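Local atomic coordinates of aminotransferase (Streptomyces pactum, PDB entry 4ZM4), a protein that belongs to the class-III aminotransferases, a family of enzymes that use pyridoxal phosphate, and is built as a dimer. Residues B[118-132]-B[303-315]. The protein carries 1 engineered substitution. Numbering follows the deposited sequence.
Sequences RFANSGTEAVASALR and NEAHHAGVYAGNH. With P3B ((3E,4R,5R)-4,5-dihydroxy-3-{[(Z)-{3-hydroxy-2-methyl-5-[(phosphonooxy)methyl]pyridin-4(1H)-ylidene}methyl]imino}cyclohex-1-ene-1-carboxylic acid), chain H; PLP (pyridoxal-5'-phosphate), chain G.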
loop_
_atom_site.group_PDB
_atom_site.type_symbol
_atom_site.label_atom_id
_atom_site.label_comp_id
_atom_site.label_asym_id
_atom_site.label_seq_id
_atom_site.Cartn_x
_atom_site.Cartn_y
_atom_site.Cartn_z
ATOM N N ARG B 118 7.913 12.039 -0.390
ATOM C CA ARG B 118 7.130 11.383 0.643
ATOM C C ARG B 118 6.994 9.921 0.264
ATOM O O ARG B 118 7.024 9.571 -0.909
ATOM C CB ARG B 118 5.786 12.032 0.820
ATOM C CG ARG B 118 5.863 13.353 1.568
ATOM C CD ARG B 118 4.601 13.617 2.360
ATOM N NE ARG B 118 4.538 14.959 2.906
ATOM C CZ ARG B 118 3.558 15.392 3.696
ATOM N NH1 ARG B 118 2.548 14.583 4.039
ATOM N NH2 ARG B 118 3.590 16.634 4.168
ATOM N N PHE B 119 6.952 9.070 1.278
ATOM C CA PHE B 119 6.869 7.634 1.081
ATOM C C PHE B 119 5.439 7.135 1.203
ATOM O O PHE B 119 4.591 7.771 1.834
ATOM C CB PHE B 119 7.738 6.896 2.089
ATOM C CG PHE B 119 9.212 7.118 1.869
ATOM C CD1 PHE B 119 9.883 6.401 0.878
ATOM C CD2 PHE B 119 9.895 8.053 2.609
ATOM C CE1 PHE B 119 11.211 6.618 0.648
ATOM C CE2 PHE B 119 11.221 8.269 2.372
ATOM C CZ PHE B 119 11.883 7.564 1.388
ATOM N N ALA B 120 5.222 5.968 0.587
ATOM C CA ALA B 120 3.949 5.282 0.584
ATOM C C ALA B 120 4.256 3.797 0.616
ATOM O O ALA B 120 5.412 3.400 0.497
ATOM C CB ALA B 120 3.146 5.643 -0.677
ATOM N N ASN B 121 3.202 2.982 0.657
ATOM C CA ASN B 121 3.367 1.525 0.655
ATOM C C ASN B 121 3.378 0.930 -0.741
ATOM O O ASN B 121 3.818 -0.198 -0.916
ATOM C CB ASN B 121 2.243 0.880 1.460
ATOM C CG ASN B 121 2.164 1.431 2.848
ATOM O OD1 ASN B 121 3.082 1.238 3.656
ATOM N ND2 ASN B 121 1.069 2.143 3.156
ATOM N N SER B 122 2.889 1.664 -1.736
ATOM C CA SER B 122 2.670 1.095 -3.073
ATOM C C SER B 122 2.670 2.158 -4.165
ATOM O O SER B 122 2.455 3.329 -3.877
ATOM C CB SER B 122 1.331 0.403 -3.095
ATOM O OG SER B 122 0.302 1.358 -2.945
ATOM N N GLY B 123 2.931 1.753 -5.402
ATOM C CA GLY B 123 2.854 2.660 -6.514
ATOM C C GLY B 123 1.477 3.283 -6.673
ATOM O O GLY B 123 1.334 4.448 -7.041
ATOM N N THR B 124 0.456 2.497 -6.396
ATOM C CA THR B 124 -0.894 2.959 -6.476
ATOM C C THR B 124 -1.094 4.147 -5.524
ATOM O O THR B 124 -1.684 5.179 -5.907
ATOM C CB THR B 124 -1.878 1.789 -6.189
ATOM O OG1 THR B 124 -1.880 0.886 -7.306
ATOM C CG2 THR B 124 -3.299 2.282 -5.943
ATOM N N GLU B 125 -0.668 3.983 -4.279
ATOM C CA GLU B 125 -0.793 5.056 -3.263
ATOM C C GLU B 125 0.040 6.283 -3.646
ATOM O O GLU B 125 -0.429 7.410 -3.551
ATOM C CB GLU B 125 -0.361 4.564 -1.863
ATOM C CG GLU B 125 -1.325 3.646 -1.159
ATOM C CD GLU B 125 -0.844 3.224 0.230
ATOM O OE1 GLU B 125 0.349 3.446 0.576
ATOM O OE2 GLU B 125 -1.672 2.673 0.980
ATOM N N ALA B 126 1.275 6.037 -4.077
ATOM C CA ALA B 126 2.174 7.119 -4.449
ATOM C C ALA B 126 1.632 7.931 -5.617
ATOM O O ALA B 126 1.679 9.166 -5.586
ATOM C CB ALA B 126 3.534 6.590 -4.774
ATOM N N VAL B 127 1.109 7.248 -6.626
ATOM C CA VAL B 127 0.458 7.928 -7.734
ATOM C C VAL B 127 -0.735 8.765 -7.268
ATOM O O VAL B 127 -0.886 9.944 -7.666
ATOM C CB VAL B 127 0.029 6.867 -8.808
ATOM C CG1 VAL B 127 -1.027 7.402 -9.785
ATOM C CG2 VAL B 127 1.250 6.374 -9.569
ATOM N N ALA B 128 -1.628 8.176 -6.472
ATOM C CA ALA B 128 -2.879 8.902 -6.109
ATOM C C ALA B 128 -2.509 10.218 -5.422
ATOM O O ALA B 128 -3.071 11.250 -5.741
ATOM C CB ALA B 128 -3.817 8.070 -5.237
ATOM N N SER B 129 -1.528 10.176 -4.509
ATOM C CA SER B 129 -1.152 11.411 -3.778
ATOM C C SER B 129 -0.392 12.377 -4.635
ATOM O O SER B 129 -0.619 13.589 -4.518
ATOM C CB SER B 129 -0.403 11.079 -2.506
ATOM O OG SER B 129 -1.305 10.629 -1.481
ATOM N N ALA B 130 0.401 11.870 -5.578
ATOM C CA ALA B 130 1.084 12.706 -6.527
ATOM C C ALA B 130 0.114 13.481 -7.434
ATOM O O ALA B 130 0.326 14.692 -7.737
ATOM C CB ALA B 130 2.016 11.880 -7.386
ATOM N N LEU B 131 -0.933 12.787 -7.917
ATOM C CA LEU B 131 -1.958 13.457 -8.733
ATOM C C LEU B 131 -2.704 14.515 -7.927
ATOM O O LEU B 131 -3.004 15.598 -8.431
ATOM C CB LEU B 131 -2.913 12.454 -9.390
ATOM C CG LEU B 131 -2.203 11.596 -10.442
ATOM C CD1 LEU B 131 -3.172 10.563 -11.042
ATOM C CD2 LEU B 131 -1.559 12.419 -11.551
ATOM N N ARG B 132 -3.016 14.194 -6.671
ATOM C CA ARG B 132 -3.677 15.149 -5.810
ATOM C C ARG B 132 -2.777 16.361 -5.636
ATOM O O ARG B 132 -3.254 17.497 -5.641
ATOM C CB ARG B 132 -4.031 14.532 -4.469
ATOM C CG ARG B 132 -5.300 13.700 -4.470
ATOM C CD ARG B 132 -5.611 13.233 -3.069
ATOM N NE ARG B 132 -6.718 12.287 -3.053
ATOM C CZ ARG B 132 -6.992 11.449 -2.046
ATOM N NH1 ARG B 132 -6.268 11.437 -0.938
ATOM N NH2 ARG B 132 -8.022 10.607 -2.158
ATOM N N ASN B 303 2.821 21.202 4.643
ATOM C CA ASN B 303 1.775 20.292 5.151
ATOM C C ASN B 303 0.339 20.794 4.904
ATOM O O ASN B 303 -0.591 20.495 5.664
ATOM C CB ASN B 303 2.000 19.981 6.634
ATOM C CG ASN B 303 1.541 18.590 7.005
ATOM O OD1 ASN B 303 1.720 17.633 6.242
ATOM N ND2 ASN B 303 0.935 18.460 8.166
ATOM N N GLU B 304 0.171 21.533 3.813
ATOM C CA GLU B 304 -1.119 22.011 3.381
ATOM C C GLU B 304 -1.777 20.931 2.501
ATOM O O GLU B 304 -2.971 20.679 2.615
ATOM C CB GLU B 304 -0.963 23.338 2.616
ATOM C CG GLU B 304 -2.249 24.135 2.465
ATOM C CD GLU B 304 -2.047 25.490 1.797
ATOM O OE1 GLU B 304 -0.880 25.981 1.750
ATOM O OE2 GLU B 304 -3.062 26.049 1.307
ATOM N N ALA B 305 -1.001 20.324 1.606
ATOM C CA ALA B 305 -1.489 19.209 0.791
ATOM C C ALA B 305 -1.403 17.893 1.578
ATOM O O ALA B 305 -0.854 17.846 2.705
ATOM C CB ALA B 305 -0.702 19.097 -0.516
ATOM N N HIS B 306 -1.963 16.837 0.997
ATOM C CA HIS B 306 -2.222 15.638 1.763
ATOM C C HIS B 306 -1.486 14.429 1.262
ATOM O O HIS B 306 -1.368 14.201 0.071
ATOM C CB HIS B 306 -3.718 15.308 1.742
ATOM C CG HIS B 306 -4.127 14.339 2.789
ATOM N ND1 HIS B 306 -4.279 12.992 2.535
ATOM C CD2 HIS B 306 -4.426 14.519 4.098
ATOM C CE1 HIS B 306 -4.676 12.386 3.642
ATOM N NE2 HIS B 306 -4.756 13.292 4.608
ATOM N N HIS B 307 -1.007 13.658 2.224
ATOM C CA HIS B 307 -0.688 12.278 1.999
ATOM C C HIS B 307 -0.782 11.596 3.344
ATOM O O HIS B 307 -0.652 12.254 4.395
ATOM C CB HIS B 307 0.715 12.122 1.380
ATOM C CG HIS B 307 1.081 10.693 1.124
ATOM N ND1 HIS B 307 0.267 9.842 0.408
ATOM C CD2 HIS B 307 2.143 9.957 1.524
ATOM C CE1 HIS B 307 0.836 8.660 0.339
ATOM N NE2 HIS B 307 1.960 8.695 1.028
ATOM N N ALA B 308 -0.984 10.287 3.341
ATOM C CA ALA B 308 -1.179 9.596 4.616
ATOM C C ALA B 308 -0.834 8.118 4.523
ATOM O O ALA B 308 -0.371 7.659 3.480
ATOM C CB ALA B 308 -2.626 9.796 5.091
ATOM N N GLY B 309 -1.119 7.390 5.610
ATOM C CA GLY B 309 -0.927 5.954 5.655
ATOM C C GLY B 309 -0.045 5.636 6.842
ATOM O O GLY B 309 1.107 6.053 6.903
ATOM N N VAL B 310 -0.604 4.906 7.787
ATOM C CA VAL B 310 0.065 4.660 9.043
ATOM C C VAL B 310 1.441 4.010 8.819
ATOM O O VAL B 310 2.366 4.275 9.581
ATOM C CB VAL B 310 -0.843 3.793 9.983
ATOM C CG1 VAL B 310 -0.694 2.313 9.677
ATOM C CG2 VAL B 310 -0.510 4.038 11.432
ATOM N N TYR B 311 1.561 3.163 7.791
ATOM C CA TYR B 311 2.818 2.439 7.490
ATOM C C TYR B 311 3.774 3.216 6.595
ATOM O O TYR B 311 4.856 2.729 6.260
ATOM C CB TYR B 311 2.515 1.106 6.772
ATOM C CG TYR B 311 1.662 0.119 7.510
ATOM C CD1 TYR B 311 2.086 -0.431 8.726
ATOM C CD2 TYR B 311 0.455 -0.303 6.993
ATOM C CE1 TYR B 311 1.303 -1.329 9.428
ATOM C CE2 TYR B 311 -0.328 -1.214 7.676
ATOM C CZ TYR B 311 0.103 -1.732 8.876
ATOM O OH TYR B 311 -0.686 -2.646 9.547
ATOM N N ALA B 312 3.352 4.370 6.129
ATOM C CA ALA B 312 4.128 5.060 5.146
ATOM C C ALA B 312 5.464 5.420 5.781
ATOM O O ALA B 312 5.495 6.001 6.844
ATOM C CB ALA B 312 3.394 6.284 4.622
ATOM N N GLY B 313 6.554 5.090 5.090
ATOM C CA GLY B 313 7.874 5.471 5.554
ATOM C C GLY B 313 8.276 4.742 6.837
ATOM O O GLY B 313 8.997 5.284 7.626
ATOM N N ASN B 314 7.764 3.537 7.065
ATOM C CA ASN B 314 8.128 2.817 8.274
ATOM C C ASN B 314 9.603 2.455 8.228
ATOM O O ASN B 314 10.237 2.475 7.172
ATOM C CB ASN B 314 7.232 1.559 8.476
ATOM C CG ASN B 314 7.416 0.518 7.390
ATOM O OD1 ASN B 314 8.336 -0.329 7.453
ATOM N ND2 ASN B 314 6.530 0.533 6.398
ATOM N N HIS B 315 10.153 2.077 9.375
ATOM C CA HIS B 315 11.606 1.962 9.513
ATOM C C HIS B 315 12.179 0.776 8.744
ATOM O O HIS B 315 13.248 0.901 8.143
ATOM C CB HIS B 315 12.023 1.895 10.983
ATOM C CG HIS B 315 11.295 2.857 11.867
ATOM N ND1 HIS B 315 10.989 4.131 11.474
ATOM C CD2 HIS B 315 10.767 2.707 13.108
ATOM C CE1 HIS B 315 10.301 4.736 12.432
ATOM N NE2 HIS B 315 10.148 3.893 13.435
HETATM O OAH P3B H . 0.126 -0.556 -6.762
HETATM P PBA P3B H . 1.548 -1.139 -7.154
HETATM O OAI P3B H . 1.234 -2.503 -7.690
HETATM O OAC P3B H . 2.513 -1.239 -5.985
HETATM O OAQ P3B H . 2.011 -0.093 -8.375
HETATM C CAM P3B H . 1.073 0.415 -9.379
HETATM C CAV P3B H . 1.814 0.711 -10.497
HETATM C CAL P3B H . 2.101 2.049 -10.729
HETATM N NAP P3B H . 2.887 2.371 -11.827
HETATM C CAU P3B H . 3.387 1.396 -12.659
HETATM C CAA P3B H . 4.136 1.723 -13.758
HETATM C CAW P3B H . 3.083 0.124 -12.456
HETATM O OAE P3B H . 3.603 -0.784 -13.313
HETATM C CAX P3B H . 2.322 -0.296 -11.364
HETATM C CAJ P3B H . 2.006 -1.688 -11.179
HETATM N NAO P3B H . 2.297 -2.630 -12.138
HETATM C CAT P3B H . 1.898 -3.937 -12.029
HETATM C CAK P3B H . 1.006 -4.456 -11.049
HETATM C CAS P3B H . 0.559 -5.772 -11.016
HETATM C CAR P3B H . -0.277 -6.254 -9.991
HETATM O OAD P3B H . -0.593 -7.451 -9.900
HETATM O OAB P3B H . -0.803 -5.525 -9.186
HETATM C CAN P3B H . 1.119 -6.716 -11.783
HETATM C CAY P3B H . 2.201 -6.316 -12.799
HETATM O OAF P3B H . 1.859 -7.116 -13.947
HETATM C CAZ P3B H . 2.321 -4.771 -13.122
HETATM O OAG P3B H . 3.588 -4.317 -13.725
HETATM N N1 PLP G . -9.086 2.193 9.049
HETATM C C2 PLP G . -8.946 2.640 10.303
HETATM C C2A PLP G . -10.021 2.276 11.261
HETATM C C3 PLP G . -7.752 3.420 10.720
HETATM O O3 PLP G . -7.620 3.856 12.007
HETATM C C4 PLP G . -6.699 3.715 9.697
HETATM C C4A PLP G . -5.556 4.606 10.061
HETATM O O4A PLP G . -5.628 5.329 11.099
HETATM C C5 PLP G . -6.998 3.152 8.337
HETATM C C6 PLP G . -8.181 2.450 8.101
HETATM C C5A PLP G . -6.104 3.302 7.141
HETATM O O4P PLP G . -5.093 2.263 7.071
HETATM P P PLP G . -3.640 2.783 6.543
HETATM O O1P PLP G . -3.985 3.278 5.117
HETATM O O2P PLP G . -2.730 1.577 6.591
HETATM O O3P PLP G . -3.237 3.965 7.395
HETATM O O HOH W 1 6.418 3.137 2.937
HETATM O O HOH W 2 -0.429 2.678 5.653
HETATM O O HOH W 3 1.168 5.737 2.205
HETATM O O HOH W 4 -3.408 12.064 -0.702
#
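H307 reaches from the loop that precedes helix 315-329 into the angle between strand 116-120 and helix 123-138, and its ring joins both. CG stands anti to the backbone N (chi1 -180°), which directs the imidazole inward. CB passes 3.8 Å from S129 OG, and CG lies beside the same oxygen. At one ring edge ND1 and S129 OG are hydrogen-bonded at 2.6 Å; A120 CB lies by the CE1-NE2 side, nearest NE2, and CD2 sits beside F119 O. NE2 donates to F119 O at 2.9 Å. This bond is bent, 133° at the hydrogen, and although F119 O lies in the ring plane, the donor sits above the carbonyl plane. F290 meets the same ring edge-to-face.

On the strand, R118 NH2 donates to N303 OD1 at 3.0 Å and 167°, with the acceptor in the guanidinium plane; other nitrogens of R118 bond A26 and S32 of the second subunit. Toward the helix N-terminus, Y311 CB packs 3.2 Å from N121 OD1. Water 2 accepts from N121 ND2 and Y311 N and donates to PLP O2P, while V310 N binds PLP O3P directly at 2.8 Å. G123 N and T124 N, in the first turn of the helix, donate to the phosphate of P3B.

The two segments thus hold phosphates of two different active sites: G123 and T124 of the second subunit also bind this PLP, as expected where each pocket of a dimer draws on both chains. With both ring nitrogens engaged, H307 is fixed in rotation, and its polar links tie one phosphate-binding segment to the other.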